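Local atomic coordinates of pyruvate-formate lyase-activating enzyme (Bacteroides vulgatus ATCC 8482, PDB entry 3CAN), a protein that is probably a member of the radical SAM superfamily, modelled here as a domain of alternating parallel strands and helices. Residues A[11-14]-A[15-18]; A[20-23]-A[24-28]; A[161-164]-A[165-168]. All coordinates share one frame; numbering follows the deposited sequence.

Contact 1 (A[11-14]-A[15-18])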
# COMPACT_ATOMS: atom_id res chain seq x y z
N GLY A 11 -1.27 -10.50 -1.01
CA GLY A 11 -0.48 -11.65 -0.67
C GLY A 11 -1.12 -12.99 -0.94
O GLY A 11 -2.17 -13.09 -1.59
N GLY A 12 -0.44 -14.03 -0.47
CA GLY A 12 -0.83 -15.40 -0.77
C GLY A 12 -1.98 -15.94 0.05
O GLY A 12 -2.78 -16.72 -0.44
N GLU A 13 -2.08 -15.52 1.30
CA GLU A 13 -3.03 -16.16 2.21
C GLU A 13 -4.49 -16.02 1.78
O GLU A 13 -5.22 -17.01 1.81
CB GLU A 13 -2.87 -15.68 3.64
CG GLU A 13 -3.74 -16.44 4.65
CD GLU A 13 -3.39 -17.92 4.79
OE1 GLU A 13 -2.22 -18.31 4.54
OE2 GLU A 13 -4.28 -18.70 5.18
N PRO A 14 -4.94 -14.82 1.40
CA PRO A 14 -6.36 -14.71 1.00
C PRO A 14 -6.73 -15.68 -0.13
O PRO A 14 -7.84 -16.22 -0.17
CB PRO A 14 -6.49 -13.25 0.57
CG PRO A 14 -5.40 -12.54 1.36
CD PRO A 14 -4.26 -13.51 1.35
N LEU A 15 -5.77 -15.93 -1.02
CA LEU A 15 -6.01 -16.77 -2.19
C LEU A 15 -6.13 -18.26 -1.84
O LEU A 15 -6.61 -19.04 -2.67
CB LEU A 15 -4.90 -16.57 -3.21
CG LEU A 15 -4.67 -15.14 -3.69
CD1 LEU A 15 -3.56 -15.13 -4.77
CD2 LEU A 15 -5.97 -14.52 -4.22
N LEU A 16 -5.72 -18.64 -0.63
CA LEU A 16 -5.89 -20.00 -0.12
C LEU A 16 -7.29 -20.21 0.46
O LEU A 16 -7.65 -21.32 0.85
CB LEU A 16 -4.83 -20.31 0.93
CG LEU A 16 -3.38 -20.25 0.44
CD1 LEU A 16 -2.40 -20.49 1.58
CD2 LEU A 16 -3.14 -21.23 -0.70
N HIS A 17 -8.08 -19.14 0.49
CA HIS A 17 -9.48 -19.22 0.91
C HIS A 17 -10.35 -18.63 -0.21
O HIS A 17 -11.03 -17.62 0.01
CB HIS A 17 -9.73 -18.39 2.17
CG HIS A 17 -8.84 -18.70 3.33
ND1 HIS A 17 -7.48 -18.41 3.35
CD2 HIS A 17 -9.13 -19.19 4.56
CE1 HIS A 17 -6.99 -18.76 4.53
NE2 HIS A 17 -7.97 -19.22 5.28
N PRO A 18 -10.32 -19.22 -1.42
CA PRO A 18 -10.97 -18.60 -2.57
C PRO A 18 -12.48 -18.43 -2.47
O PRO A 18 -13.00 -17.38 -2.86
CB PRO A 18 -10.59 -19.53 -3.73
CG PRO A 18 -10.26 -20.84 -3.07
CD PRO A 18 -9.61 -20.45 -1.79
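H17 turns its ring back on E13 and bonds its backbone oxygen. H17 ND1 donates to E13 O over 3.1 Å, and that oxygen lies nearly in the ring plane. The first torsion of H17 sets this up: CG stands anti to the carbonyl carbon (chi1 -54°), which brings ND1 alongside the turn.

The backbone bonds follow the same short coil. L16 N also donates to E13 O, at 3.0 Å. The two donors come to this oxygen from opposite faces of its carbonyl plane, so it is gripped from both. One step on, H17 N bonds P14 O at 3.0 Å. The bond from L15 N to G12 O is weak, with an N-H...O angle of 126°.

These i to i+3 bonds coil the loop that links strand 6-10 to helix 18-30. The loop belongs to a beta-alpha-beta unit, and H17 is the N-cap residue of the helix. G11, G12 and E13 probably correspond to the GGE motif of the radical SAM family, at the end of the second barrel strand in relatives.

The leucines add looser contacts, carbon against oxygen. L15 CG sits 3.9 Å from G11 O, and the L15 side chain also packs on L41 and L42. L16 crosses the E13 side chain at about a right angle, with L16 CD1 3.7 Å from E13 OE1. P14 packs on G6 of the second subunit.

Contact 2 (A[20-23]-A[24-28])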
# COMPACT_ATOMS: atom_id res chain seq x y z
N PHE A 20 -14.23 -18.11 0.31
CA PHE A 20 -14.36 -17.06 1.32
C PHE A 20 -14.07 -15.67 0.73
O PHE A 20 -14.82 -14.73 0.97
CB PHE A 20 -13.40 -17.31 2.47
CG PHE A 20 -13.43 -16.24 3.52
CD1 PHE A 20 -14.54 -16.13 4.35
CD2 PHE A 20 -12.40 -15.34 3.67
CE1 PHE A 20 -14.62 -15.15 5.32
CE2 PHE A 20 -12.46 -14.34 4.64
CZ PHE A 20 -13.57 -14.25 5.46
N LEU A 21 -12.98 -15.57 -0.02
CA LEU A 21 -12.59 -14.31 -0.69
C LEU A 21 -13.73 -13.79 -1.56
O LEU A 21 -14.13 -12.64 -1.44
CB LEU A 21 -11.35 -14.55 -1.54
CG LEU A 21 -10.82 -13.41 -2.41
CD1 LEU A 21 -10.45 -12.22 -1.56
CD2 LEU A 21 -9.65 -13.91 -3.23
N ILE A 22 -14.28 -14.65 -2.39
CA ILE A 22 -15.40 -14.26 -3.27
C ILE A 22 -16.63 -13.83 -2.45
O ILE A 22 -17.29 -12.84 -2.78
CB ILE A 22 -15.75 -15.40 -4.26
CG1 ILE A 22 -14.58 -15.67 -5.22
CG2 ILE A 22 -17.02 -15.05 -5.03
CD1 ILE A 22 -14.19 -14.51 -6.05
N ASP A 23 -16.92 -14.54 -1.36
CA ASP A 23 -18.03 -14.16 -0.49
C ASP A 23 -17.83 -12.75 0.10
O ASP A 23 -18.74 -11.93 0.09
CB ASP A 23 -18.20 -15.18 0.62
CG ASP A 23 -19.43 -14.91 1.45
OD1 ASP A 23 -20.55 -14.95 0.89
OD2 ASP A 23 -19.27 -14.63 2.64
N ILE A 24 -16.64 -12.48 0.61
CA ILE A 24 -16.36 -11.17 1.20
C ILE A 24 -16.42 -10.10 0.12
O ILE A 24 -16.98 -9.03 0.32
CB ILE A 24 -15.01 -11.15 1.91
CG1 ILE A 24 -14.99 -12.13 3.10
CG2 ILE A 24 -14.67 -9.70 2.35
CD1 ILE A 24 -16.11 -11.96 4.13
N LEU A 25 -15.84 -10.39 -1.04
CA LEU A 25 -15.92 -9.46 -2.17
C LEU A 25 -17.37 -9.15 -2.55
O LEU A 25 -17.73 -7.99 -2.75
CB LEU A 25 -15.16 -10.02 -3.37
CG LEU A 25 -13.63 -10.02 -3.25
CD1 LEU A 25 -13.02 -10.77 -4.45
CD2 LEU A 25 -13.06 -8.60 -3.20
N LYS A 26 -18.22 -10.17 -2.62
CA LYS A 26 -19.64 -9.94 -2.90
C LYS A 26 -20.30 -9.03 -1.85
O LYS A 26 -21.02 -8.09 -2.20
CB LYS A 26 -20.39 -11.26 -3.00
CG LYS A 26 -20.11 -11.96 -4.32
CD LYS A 26 -20.72 -13.32 -4.41
CE LYS A 26 -20.61 -13.86 -5.81
NZ LYS A 26 -21.11 -15.27 -5.87
N ARG A 27 -20.04 -9.30 -0.58
CA ARG A 27 -20.59 -8.49 0.51
C ARG A 27 -20.14 -7.03 0.42
O ARG A 27 -20.94 -6.11 0.59
CB ARG A 27 -20.19 -9.08 1.86
CG ARG A 27 -20.87 -10.40 2.18
CD ARG A 27 -20.26 -11.08 3.38
NE ARG A 27 -20.85 -12.39 3.61
CZ ARG A 27 -21.99 -12.58 4.26
NH1 ARG A 27 -22.64 -11.57 4.80
NH2 ARG A 27 -22.46 -13.81 4.39
N CYS A 28 -18.86 -6.82 0.13
CA CYS A 28 -18.33 -5.47 -0.03
C CYS A 28 -18.95 -4.74 -1.23
O CYS A 28 -19.24 -3.54 -1.16
CB CYS A 28 -16.80 -5.51 -0.14
SG CYS A 28 -15.97 -5.94 1.41
O HOH W 1 -21.50 -16.68 3.45
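Helix 18-30 is the crossover helix of the beta-alpha-beta unit formed with strands 6-10 and 35-38, and this contact spans its middle turns. F20 and I24, one turn apart, meet through a CH-pi contact. I24 CG1 lies over one face of the F20 ring, 3.7 Å from its centroid and offset toward the rim. With CG anti to the backbone N (chi1 178°), beside the carbonyl carbon, the F20 ring turns this face to I24. The next atom of the isoleucine, CD1, reaches the same end of the ring, 3.7 Å from F20 CZ.

L21 and L25 lie side by side and point the same way. L21 CG is 4.0 Å from L25 CD1. Both leucines also pack on F9 of strand 6-10, so this side of the helix faces the sheet. On another side I22 and K26 cross at a slant, and I22 CG2 touches K26 CE at 3.9 Å. Both residues also touch E50 of helix 45-53. I24 packs on I24 of the second subunit, which places the helix at the dimer interface.

The backbone shows regular i to i+4 bonding. I24 N to F20 O is one such bond, 2.9 Å long.

D23 and R27 form a salt bridge one turn apart. The R27 chain is extended from CG to NE, which carries the guanidinium out to the carboxylate. The two planes are 74° apart. A water bridges the pair, accepting from R27 NH2 and giving a weak bond to D23 OD2. R27 NE donates to D23 OD2 at 2.9 Å, almost straight at 173°; OD2 lies in the guanidinium plane, while NE stands above the carboxylate plane.

Contact 3 (A[161-164]-A[165-168])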
# COMPACT_ATOMS: atom_id res chain seq x y z
N GLU A 161 18.76 7.00 -6.98
CA GLU A 161 17.80 7.85 -7.68
C GLU A 161 17.99 7.74 -9.19
O GLU A 161 17.02 7.73 -9.95
CB GLU A 161 17.93 9.30 -7.22
CG GLU A 161 16.84 10.22 -7.77
CD GLU A 161 16.83 11.61 -7.12
OE1 GLU A 161 17.74 11.94 -6.34
OE2 GLU A 161 15.89 12.38 -7.41
N GLU A 162 19.25 7.63 -9.63
CA GLU A 162 19.57 7.53 -11.05
C GLU A 162 18.99 6.25 -11.65
O GLU A 162 18.37 6.28 -12.71
CB GLU A 162 21.08 7.56 -11.27
CG GLU A 162 21.49 7.67 -12.74
CD GLU A 162 23.00 7.64 -12.95
OE1 GLU A 162 23.74 8.16 -12.08
OE2 GLU A 162 23.43 7.11 -14.00
N VAL A 163 19.20 5.13 -10.96
CA VAL A 163 18.65 3.85 -11.42
C VAL A 163 17.12 3.86 -11.43
O VAL A 163 16.51 3.44 -12.41
CB VAL A 163 19.19 2.66 -10.57
CG1 VAL A 163 18.41 1.39 -10.85
CG2 VAL A 163 20.68 2.45 -10.83
N GLN A 164 16.51 4.38 -10.37
CA GLN A 164 15.05 4.49 -10.31
C GLN A 164 14.49 5.23 -11.52
O GLN A 164 13.56 4.77 -12.17
CB GLN A 164 14.62 5.19 -9.03
CG GLN A 164 14.83 4.38 -7.77
CD GLN A 164 14.48 5.17 -6.53
OE1 GLN A 164 13.48 5.89 -6.51
NE2 GLN A 164 15.30 5.04 -5.49
N GLN A 165 15.09 6.37 -11.85
CA GLN A 165 14.63 7.16 -12.98
C GLN A 165 14.91 6.48 -14.32
O GLN A 165 14.14 6.62 -15.26
CB GLN A 165 15.23 8.57 -12.96
CG GLN A 165 14.79 9.40 -11.76
CD GLN A 165 13.27 9.60 -11.69
OE1 GLN A 165 12.58 9.66 -12.71
NE2 GLN A 165 12.75 9.70 -10.47
N GLN A 166 16.04 5.78 -14.41
CA GLN A 166 16.36 4.99 -15.59
C GLN A 166 15.29 3.92 -15.81
O GLN A 166 14.88 3.68 -16.94
CB GLN A 166 17.76 4.39 -15.49
CG GLN A 166 18.87 5.43 -15.71
CD GLN A 166 20.27 4.96 -15.29
OE1 GLN A 166 20.42 3.96 -14.57
NE2 GLN A 166 21.30 5.69 -15.72
N CYS A 167 14.82 3.30 -14.73
CA CYS A 167 13.77 2.28 -14.83
C CYS A 167 12.45 2.89 -15.31
O CYS A 167 11.74 2.33 -16.14
CB CYS A 167 13.58 1.56 -13.50
SG CYS A 167 14.99 0.55 -13.02
N ILE A 168 12.11 4.05 -14.76
CA ILE A 168 10.93 4.77 -15.20
C ILE A 168 11.03 5.12 -16.68
O ILE A 168 10.05 4.98 -17.41
CB ILE A 168 10.71 6.05 -14.36
CG1 ILE A 168 10.37 5.68 -12.91
CG2 ILE A 168 9.62 6.91 -14.98
CD1 ILE A 168 9.02 4.97 -12.71
O HOH W 2 13.65 8.43 -8.00
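E162 and Q166 are one turn apart, and their side chains run at a slant to each other. The carboxylate and amide planes are 83° apart, close to perpendicular. E162 OE2 comes within 3.1 Å of Q166 NE2. The carboxylate gets there because E162 has CG anti to the backbone N (chi1 -171°) and an extended chain beyond it. The Q166 amide lies against the aliphatic part of the glutamate, with NE2 3.6 Å from E162 CG.

V163 CG1 lies 4.1 Å from C167 SG, a loose apolar contact. C167 packs on L131 of strand 128-133, so this side of helix 161-173 rests on the parallel sheet. Q164 and Q165 are joined through a water. It donates to Q164 OE1 and accepts from Q165 NE2, each at 2.9 Å. The other end of the Q164 amide, NE2, bonds P159 O just before the helix.

Regular i to i+4 backbone bonds tie the turns, among them C167 N to V163 O at 2.9 Å. The chemistry divides by side: the E162 carboxylate and Q166 amide lie on the exposed side, while C167 is buried and Q164 packs against the sheet with both ends of its amide engaged, which should fix its rotation.

How the contacts relate
The three contacts follow one another along the chain. Contact 1 lies in the loop after strand 6-10, and contact 2 follows on helix 18-30. Their centres are about 12 Å apart, and they touch where L15 CD2 packs on L21 CD2 at 3.9 Å. Both also meet the second subunit, so this end of the domain contributes to the dimer. Contact 3 lies on helix 161-173, beyond the chain's centre, about 33 Å from contact 1 and 39 Å from contact 2, centre to centre. Contacts 2 and 3 belong to helices near opposite edges of one six-stranded parallel sheet, whose outermost strands are 6-10 and 178-180.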